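Local coordinates for avidin-related protein 4/5 (Gallus gallus, PDB 1Y52), which binds biotin in the pocket of an avidin-type beta barrel and, as a chicken avidin relative, probably does so tightly as a tetramer, at residues N12-I17 against G114-T119. The protein carries 1 engineered substitution. Residues are numbered along the deposited sequence; the frame is centred on the assembly and turned at random.
Sequences NNLGSI and GYNNFT. With NAG (2-acetamido-2-deoxy-beta-D-glucopyranose), chain D; BTN (biotin), chain E.
Asn13 grips strand 111-120 through one oxygen: its OD1 accepts a nearly straight bond from Asn116 ND2 at 2.9 Å (175°) and a second from the backbone N of Asn117 at 3.1 Å. The two donors approach from opposite faces of the Asn13 amide, which should restrict its rotation. CG sits between the backbone N and carbonyl carbon (chi1 61°), which places OD1 between the two donors. With ND2 held by Asn13, Asn116 OD1 is directed at biotin, whose N1 donates to it at 2.8 Å, consistent with Asn13 acting as a second-shell residue that orients a first-shell one. Biotin O3 is held by Asn12 ND2 at 2.9 Å and by Ser16 OG at 2.6 Å; Tyr33 OH also bonds to biotin. This is the ureido end of the avidin pocket, where the last strand of the antiparallel barrel closes against the first beside the type I turn Asn12-Gly15. Asn12 OD1 accepts from Leu14 N inside the turn, an Asx turn, and from Ser16 N just past it, while its amide stacks on that of Asn116, 15° from parallel. Asn12 CB sits over the Phe118 ring, 3.6 Å from its centroid. Replacing Asn12 by alanine is likely to cost biotin O3 one donor and to leave Leu14 N and Ser16 N without their shared acceptor. Outward, Leu14 CD1 packs 3.5 Å from Asn116 ND2 and its side chain touches Trp108 of a neighbouring subunit.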
loop_
_atom_site.group_PDB
_atom_site.type_symbol
_atom_site.label_atom_id
_atom_site.label_comp_id
_atom_site.label_asym_id
_atom_site.label_seq_id
_atom_site.Cartn_x
_atom_site.Cartn_y
_atom_site.Cartn_z
ATOM N N ASN A 12 -18.118 -7.081 6.644
ATOM C CA ASN A 12 -16.676 -7.218 6.848
ATOM C C ASN A 12 -16.276 -7.175 8.295
ATOM O O ASN A 12 -17.130 -7.030 9.193
ATOM C CB ASN A 12 -15.862 -6.243 5.933
ATOM C CG ASN A 12 -15.884 -4.790 6.382
ATOM O OD1 ASN A 12 -16.195 -4.446 7.519
ATOM N ND2 ASN A 12 -15.528 -3.902 5.441
ATOM N N ASN A 13 -14.976 -7.325 8.539
ATOM C CA ASN A 13 -14.417 -7.399 9.886
ATOM C C ASN A 13 -14.558 -6.128 10.726
ATOM O O ASN A 13 -14.405 -6.164 11.950
ATOM C CB ASN A 13 -12.964 -7.849 9.801
ATOM C CG ASN A 13 -12.112 -6.882 9.014
ATOM O OD1 ASN A 13 -12.232 -6.809 7.802
ATOM N ND2 ASN A 13 -11.286 -6.121 9.699
ATOM N N LEU A 14 -14.846 -5.000 10.078
ATOM C CA LEU A 14 -15.131 -3.756 10.780
ATOM C C LEU A 14 -16.622 -3.552 11.083
ATOM O O LEU A 14 -16.968 -2.601 11.783
ATOM C CB LEU A 14 -14.612 -2.577 9.952
ATOM C CG LEU A 14 -13.108 -2.622 9.643
ATOM C CD1 LEU A 14 -12.727 -1.448 8.762
ATOM C CD2 LEU A 14 -12.261 -2.607 10.916
ATOM N N GLY A 15 -17.474 -4.412 10.541
ATOM C CA GLY A 15 -18.930 -4.278 10.645
ATOM C C GLY A 15 -19.634 -3.548 9.503
ATOM O O GLY A 15 -20.851 -3.292 9.525
ATOM N N SER A 16 -18.886 -3.182 8.465
ATOM C CA SER A 16 -19.481 -2.572 7.303
ATOM C C SER A 16 -20.342 -3.572 6.538
ATOM O O SER A 16 -20.076 -4.766 6.553
ATOM C CB SER A 16 -18.403 -2.012 6.372
ATOM O OG SER A 16 -17.642 -1.063 7.078
ATOM N N ILE A 17 -21.361 -3.050 5.872
ATOM C CA ILE A 17 -22.299 -3.847 5.109
ATOM C C ILE A 17 -22.273 -3.414 3.672
ATOM O O ILE A 17 -22.315 -2.228 3.376
ATOM C CB ILE A 17 -23.758 -3.650 5.672
ATOM C CG1 ILE A 17 -23.838 -4.167 7.114
ATOM C CG2 ILE A 17 -24.749 -4.339 4.776
ATOM C CD1 ILE A 17 -24.965 -3.551 7.916
ATOM N N GLY A 114 -5.283 -0.374 3.643
ATOM C CA GLY A 114 -5.719 -1.355 4.621
ATOM C C GLY A 114 -6.273 -2.594 3.995
ATOM O O GLY A 114 -6.106 -2.822 2.779
ATOM N N TYR A 115 -6.893 -3.439 4.830
ATOM C CA TYR A 115 -7.418 -4.706 4.377
ATOM C C TYR A 115 -8.837 -4.898 4.903
ATOM O O TYR A 115 -9.255 -4.196 5.823
ATOM C CB TYR A 115 -6.518 -5.850 4.831
ATOM C CG TYR A 115 -6.717 -6.173 6.290
ATOM C CD1 TYR A 115 -7.693 -7.095 6.685
ATOM C CD2 TYR A 115 -5.968 -5.543 7.262
ATOM C CE1 TYR A 115 -7.932 -7.359 8.062
ATOM C CE2 TYR A 115 -6.150 -5.831 8.634
ATOM C CZ TYR A 115 -7.146 -6.737 9.018
ATOM O OH TYR A 115 -7.348 -7.022 10.374
ATOM N N ASN A 116 -9.585 -5.800 4.289
ATOM C CA ASN A 116 -10.874 -6.261 4.878
ATOM C C ASN A 116 -11.175 -7.653 4.405
ATOM O O ASN A 116 -10.972 -7.969 3.221
ATOM C CB ASN A 116 -12.042 -5.353 4.445
ATOM C CG ASN A 116 -12.170 -4.062 5.239
ATOM O OD1 ASN A 116 -12.245 -2.963 4.635
ATOM N ND2 ASN A 116 -12.293 -4.164 6.581
ATOM N N ASN A 117 -11.719 -8.490 5.289
ATOM C CA ASN A 117 -12.289 -9.756 4.884
ATOM C C ASN A 117 -13.813 -9.665 4.978
ATOM O O ASN A 117 -14.321 -9.084 5.925
ATOM C CB ASN A 117 -11.732 -10.984 5.650
ATOM C CG ASN A 117 -11.924 -10.929 7.151
ATOM O OD1 ASN A 117 -11.420 -10.014 7.833
ATOM N ND2 ASN A 117 -12.645 -11.953 7.701
ATOM N N PHE A 118 -14.500 -10.175 3.966
ATOM C CA PHE A 118 -15.973 -10.139 3.931
ATOM C C PHE A 118 -16.502 -11.570 3.935
ATOM O O PHE A 118 -15.929 -12.451 3.325
ATOM C CB PHE A 118 -16.528 -9.474 2.667
ATOM C CG PHE A 118 -16.201 -8.000 2.512
ATOM C CD1 PHE A 118 -17.197 -7.039 2.660
ATOM C CD2 PHE A 118 -14.934 -7.584 2.101
ATOM C CE1 PHE A 118 -16.927 -5.681 2.521
ATOM C CE2 PHE A 118 -14.664 -6.212 1.926
ATOM C CZ PHE A 118 -15.680 -5.269 2.102
ATOM N N THR A 119 -17.622 -11.768 4.621
ATOM C CA THR A 119 -18.396 -13.005 4.490
ATOM C C THR A 119 -19.843 -12.647 4.198
ATOM O O THR A 119 -20.273 -11.523 4.394
ATOM C CB THR A 119 -18.326 -13.857 5.767
ATOM O OG1 THR A 119 -18.630 -13.048 6.895
ATOM C CG2 THR A 119 -16.910 -14.366 6.022
HETATM C C1 NAG D . -12.439 -12.154 9.132
HETATM C C2 NAG D . -13.792 -12.661 9.635
HETATM C C3 NAG D . -13.714 -13.178 11.076
HETATM C C4 NAG D . -12.525 -14.121 11.256
HETATM C C5 NAG D . -11.253 -13.471 10.708
HETATM C C6 NAG D . -10.033 -14.377 10.807
HETATM C C7 NAG D . -15.718 -11.653 8.573
HETATM C C8 NAG D . -16.822 -10.650 8.601
HETATM N N2 NAG D . -14.790 -11.601 9.524
HETATM O O3 NAG D . -14.909 -13.857 11.388
HETATM O O4 NAG D . -12.356 -14.425 12.623
HETATM O O5 NAG D . -11.465 -13.156 9.349
HETATM O O6 NAG D . -10.243 -15.524 10.013
HETATM O O7 NAG D . -15.691 -12.496 7.689
HETATM C C11 BTN E . -14.609 8.638 4.870
HETATM O O11 BTN E . -14.048 8.354 6.120
HETATM O O12 BTN E . -14.599 9.875 4.416
HETATM C C10 BTN E . -15.209 7.606 3.965
HETATM C C9 BTN E . -15.407 6.261 4.620
HETATM C C8 BTN E . -14.146 5.390 4.586
HETATM C C7 BTN E . -14.426 4.012 5.193
HETATM C C2 BTN E . -13.243 3.048 4.999
HETATM S S1 BTN E . -13.053 2.456 3.409
HETATM C C6 BTN E . -11.837 1.253 4.014
HETATM C C5 BTN E . -12.357 0.768 5.370
HETATM N N1 BTN E . -13.173 -0.418 5.194
HETATM C C3 BTN E . -14.441 -0.079 5.571
HETATM O O3 BTN E . -15.486 -0.960 5.570
HETATM N N2 BTN E . -14.571 1.184 5.972
HETATM C C4 BTN E . -13.276 1.843 5.920
HETATM O O HOH W 1 -9.812 -3.875 8.438
#